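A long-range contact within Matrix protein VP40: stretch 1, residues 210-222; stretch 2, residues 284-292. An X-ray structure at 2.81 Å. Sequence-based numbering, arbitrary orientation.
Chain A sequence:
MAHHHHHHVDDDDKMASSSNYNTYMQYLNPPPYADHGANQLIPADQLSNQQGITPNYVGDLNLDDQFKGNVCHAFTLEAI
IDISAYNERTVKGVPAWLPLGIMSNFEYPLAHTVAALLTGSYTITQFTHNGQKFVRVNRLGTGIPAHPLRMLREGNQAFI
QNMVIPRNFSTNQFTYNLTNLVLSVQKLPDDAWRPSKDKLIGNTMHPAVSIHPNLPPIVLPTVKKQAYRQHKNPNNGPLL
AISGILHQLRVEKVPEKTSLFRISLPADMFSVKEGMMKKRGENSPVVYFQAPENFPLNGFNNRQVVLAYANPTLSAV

Stretch 1 210-222: SIHPNLPPIVLPT
Stretch 2, residues 284-292: SPVVYFQAP

Long-range packing in Matrix protein VP40 between residues 210-222, mostly loop but strand at Ile218 and Val219, and residues 284-292, whose strand spans 286-290. The contact is apolar: no hydrogen bond crosses it, and the two stretches together bury 386 Å². The chains run antiparallel, with CA atoms of Leu215 and Ala291 7.5 Å apart, those of Ile218 and Phe289 7.2 Å, and those of Pro221 and Pro285 7.7 Å. This spacing is too wide for backbone pairing, and side chains fill the gap.

Ser210 (phi/psi -86/106) lies out of reach. Ile211 (-84/-21; chi1 t, chi2 p) points toward stretch 2 and sets its CG2 4.0 Å from CE2 of Phe289, an oblique approach to the ring. The chain then swings away through a type I beta turn from His212 (-158/143) to Leu215, with Pro213 (-62/-24) and Asn214 (-100/15) at its corners; Leu215 N donates to His212 O at 3.1 Å. The fixed phi of proline suits the first corner, and none of residues 212-214 touches stretch 2.

Leu215 (-120/148; chi1 m, chi2 t) turns back toward the partner and spreads its two methyls over several residues. CD1 lies 4.3 Å from Phe289 CE2, again obliquely, and 4.2 Å from Ala291 CB, while CD2 comes 3.9 Å from the backbone O of Gln290. The small Ala291 (-145/161) presents its single methyl to this branched side chain. Pro216 (-66/153) and Pro217 (-70/152) continue in extended conformation without contact.

Ile218 (-100/107; chi1 m, chi2 t) is buried and has more area covered by the partner, 62 Å², than any other residue of stretch 1. Its CD1 sits over one face of the Phe289 ring, 3.9 Å from the centroid and 23° off the normal, in a CH-pi contact; the closest ring atom, CD1 of Phe289, is 3.6 Å from it. Phe289 (-151/166; chi1 p, 69°, chi2 -86°) thereby offers a broad flat surface to a slender methyl. The other branch of Ile218 places CG2 3.8 Å from CG2 of Val287 (-112/135; chi1 m, -74°). Beta-branched Val287 fits its extended strand, and its pointing toward stretch 1 with Phe289, while Val286 (-144/134; chi1 t) and Tyr288 (-101/150; chi1 m) point away, is the alternation expected of a strand.

Val219 (-65/140; chi1 t) faces sideways and contributes backbone instead: its O lies 4.0 Å from Val287 CG1. Leu220 (-109/157; chi1 m, chi2 t) also starts sideways, but its end comes nearer, with Leu220 CD2 4.6 Å from Val287 CG2. Pro221 (-59/164; C-gamma exo) closes the contact against Pro285 (-79/128; C-gamma endo), with Pro221 CG 4.5 Å from Pro285 CB, so two buried, compact rings meet loosely. Thr222 (-64/146; chi1 p) is exposed and leaves the interface.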

# COMPACT_ATOMS: atom_id res chain seq x y z
N SER A 210 -18.77 -25.97 7.98
CA SER A 210 -17.70 -25.69 8.90
C SER A 210 -16.65 -26.75 8.65
O SER A 210 -16.83 -27.88 9.05
CB SER A 210 -18.19 -25.71 10.36
OG SER A 210 -17.07 -25.64 11.26
N ILE A 211 -15.54 -26.37 8.02
CA ILE A 211 -14.47 -27.30 7.68
C ILE A 211 -13.48 -27.54 8.83
O ILE A 211 -12.82 -28.57 8.88
CB ILE A 211 -13.72 -26.82 6.41
CG1 ILE A 211 -12.99 -27.98 5.74
CG2 ILE A 211 -12.77 -25.65 6.70
CD1 ILE A 211 -13.90 -28.87 4.91
N HIS A 212 -13.42 -26.62 9.78
CA HIS A 212 -12.59 -26.81 10.97
C HIS A 212 -13.17 -25.90 12.01
O HIS A 212 -13.63 -24.82 11.70
CB HIS A 212 -11.14 -26.43 10.66
CG HIS A 212 -10.17 -26.57 11.81
ND1 HIS A 212 -9.59 -27.77 12.15
CD2 HIS A 212 -9.63 -25.64 12.62
CE1 HIS A 212 -8.76 -27.59 13.16
NE2 HIS A 212 -8.76 -26.30 13.46
N PRO A 213 -13.19 -26.34 13.27
CA PRO A 213 -13.90 -25.53 14.26
C PRO A 213 -13.33 -24.14 14.45
O PRO A 213 -14.06 -23.24 14.87
CB PRO A 213 -13.77 -26.34 15.55
CG PRO A 213 -12.78 -27.42 15.27
CD PRO A 213 -12.80 -27.65 13.81
N ASN A 214 -12.06 -23.95 14.12
CA ASN A 214 -11.41 -22.67 14.27
C ASN A 214 -11.28 -21.82 13.00
O ASN A 214 -10.52 -20.85 12.99
CB ASN A 214 -10.05 -22.88 14.92
CG ASN A 214 -10.15 -23.46 16.31
OD1 ASN A 214 -9.19 -24.06 16.83
ND2 ASN A 214 -11.31 -23.26 16.94
N LEU A 215 -12.02 -22.17 11.95
CA LEU A 215 -12.15 -21.34 10.77
C LEU A 215 -13.63 -20.98 10.58
O LEU A 215 -14.52 -21.79 10.87
CB LEU A 215 -11.68 -22.12 9.55
CG LEU A 215 -10.23 -22.56 9.55
CD1 LEU A 215 -9.94 -23.52 8.41
CD2 LEU A 215 -9.30 -21.37 9.44
N PRO A 216 -13.91 -19.80 10.02
CA PRO A 216 -15.34 -19.52 9.82
C PRO A 216 -15.94 -20.47 8.80
O PRO A 216 -15.22 -21.00 7.95
CB PRO A 216 -15.35 -18.08 9.34
CG PRO A 216 -14.03 -17.89 8.64
CD PRO A 216 -13.05 -18.87 9.25
N PRO A 217 -17.25 -20.73 8.90
CA PRO A 217 -17.86 -21.63 7.94
C PRO A 217 -17.94 -21.03 6.53
O PRO A 217 -17.99 -19.81 6.35
CB PRO A 217 -19.26 -21.89 8.51
CG PRO A 217 -19.47 -20.89 9.59
CD PRO A 217 -18.26 -20.01 9.69
N ILE A 218 -17.92 -21.93 5.56
CA ILE A 218 -17.86 -21.60 4.17
C ILE A 218 -19.26 -21.70 3.62
O ILE A 218 -19.80 -22.77 3.49
CB ILE A 218 -16.99 -22.63 3.43
CG1 ILE A 218 -15.64 -22.77 4.16
CG2 ILE A 218 -16.86 -22.25 1.96
CD1 ILE A 218 -14.80 -23.98 3.83
N VAL A 219 -19.87 -20.56 3.33
CA VAL A 219 -21.17 -20.54 2.72
C VAL A 219 -21.08 -21.15 1.32
O VAL A 219 -20.15 -20.90 0.56
CB VAL A 219 -21.72 -19.12 2.62
CG1 VAL A 219 -23.05 -19.11 1.86
CG2 VAL A 219 -21.90 -18.55 4.01
N LEU A 220 -22.10 -21.93 0.99
CA LEU A 220 -22.13 -22.70 -0.23
C LEU A 220 -23.13 -22.15 -1.21
O LEU A 220 -24.12 -21.51 -0.83
CB LEU A 220 -22.52 -24.12 0.14
CG LEU A 220 -21.58 -24.90 1.05
CD1 LEU A 220 -22.20 -26.24 1.42
CD2 LEU A 220 -20.25 -25.12 0.37
N PRO A 221 -22.92 -22.46 -2.49
CA PRO A 221 -23.96 -22.17 -3.44
C PRO A 221 -25.27 -22.88 -3.10
O PRO A 221 -25.31 -23.82 -2.29
CB PRO A 221 -23.42 -22.73 -4.76
CG PRO A 221 -22.02 -23.12 -4.51
CD PRO A 221 -21.92 -23.37 -3.05
N THR A 222 -26.34 -22.41 -3.71
CA THR A 222 -27.63 -22.97 -3.47
C THR A 222 -27.66 -24.43 -3.93
O THR A 222 -26.99 -24.81 -4.90
CB THR A 222 -28.75 -22.14 -4.13
OG1 THR A 222 -28.45 -21.92 -5.51
CG2 THR A 222 -28.91 -20.78 -3.40
N SER A 284 -17.84 -25.30 -13.21
CA SER A 284 -17.98 -26.08 -12.02
C SER A 284 -18.05 -25.23 -10.74
O SER A 284 -17.38 -24.22 -10.61
CB SER A 284 -16.81 -27.06 -11.92
OG SER A 284 -16.52 -27.64 -13.18
N PRO A 285 -18.87 -25.67 -9.78
CA PRO A 285 -18.92 -24.90 -8.57
C PRO A 285 -17.71 -25.20 -7.67
O PRO A 285 -17.39 -26.36 -7.42
CB PRO A 285 -20.24 -25.35 -7.96
CG PRO A 285 -20.45 -26.74 -8.46
CD PRO A 285 -19.61 -26.94 -9.67
N VAL A 286 -17.02 -24.15 -7.24
CA VAL A 286 -15.85 -24.30 -6.39
C VAL A 286 -15.77 -23.16 -5.37
O VAL A 286 -15.92 -22.02 -5.75
CB VAL A 286 -14.57 -24.29 -7.24
CG1 VAL A 286 -13.34 -24.44 -6.34
CG2 VAL A 286 -14.61 -25.38 -8.30
N VAL A 287 -15.51 -23.48 -4.10
CA VAL A 287 -15.31 -22.44 -3.09
C VAL A 287 -13.90 -22.37 -2.58
O VAL A 287 -13.30 -23.35 -2.26
CB VAL A 287 -16.17 -22.62 -1.85
CG1 VAL A 287 -17.58 -22.24 -2.17
CG2 VAL A 287 -16.11 -24.04 -1.36
N TYR A 288 -13.41 -21.15 -2.49
CA TYR A 288 -12.10 -20.92 -1.97
C TYR A 288 -12.24 -20.45 -0.56
O TYR A 288 -13.23 -19.84 -0.20
CB TYR A 288 -11.38 -19.87 -2.82
CG TYR A 288 -10.95 -20.42 -4.14
CD1 TYR A 288 -11.83 -20.50 -5.19
CD2 TYR A 288 -9.69 -20.91 -4.33
CE1 TYR A 288 -11.45 -21.01 -6.41
CE2 TYR A 288 -9.30 -21.43 -5.54
CZ TYR A 288 -10.19 -21.49 -6.57
OH TYR A 288 -9.78 -21.99 -7.79
N PHE A 289 -11.26 -20.75 0.26
CA PHE A 289 -11.27 -20.24 1.61
C PHE A 289 -9.82 -20.10 2.07
O PHE A 289 -8.89 -20.61 1.44
CB PHE A 289 -12.11 -21.16 2.54
CG PHE A 289 -11.51 -22.51 2.81
CD1 PHE A 289 -11.72 -23.57 1.94
CD2 PHE A 289 -10.75 -22.73 3.93
CE1 PHE A 289 -11.19 -24.83 2.18
CE2 PHE A 289 -10.21 -23.97 4.18
CZ PHE A 289 -10.42 -25.02 3.31
N GLN A 290 -9.65 -19.39 3.16
CA GLN A 290 -8.33 -19.09 3.66
C GLN A 290 -8.03 -19.88 4.90
O GLN A 290 -8.88 -19.97 5.80
CB GLN A 290 -8.23 -17.63 4.04
CG GLN A 290 -8.64 -16.65 2.97
CD GLN A 290 -8.16 -15.29 3.37
OE1 GLN A 290 -8.83 -14.59 4.14
NE2 GLN A 290 -6.96 -14.92 2.90
N ALA A 291 -6.83 -20.43 4.95
CA ALA A 291 -6.28 -21.02 6.16
C ALA A 291 -4.79 -20.75 6.16
O ALA A 291 -4.23 -20.47 5.11
CB ALA A 291 -6.53 -22.50 6.18
N PRO A 292 -4.14 -20.84 7.33
CA PRO A 292 -2.72 -20.62 7.40
C PRO A 292 -1.95 -21.50 6.46
O PRO A 292 -2.29 -22.64 6.27
CB PRO A 292 -2.40 -20.95 8.84
CG PRO A 292 -3.59 -20.44 9.58
CD PRO A 292 -4.73 -20.86 8.69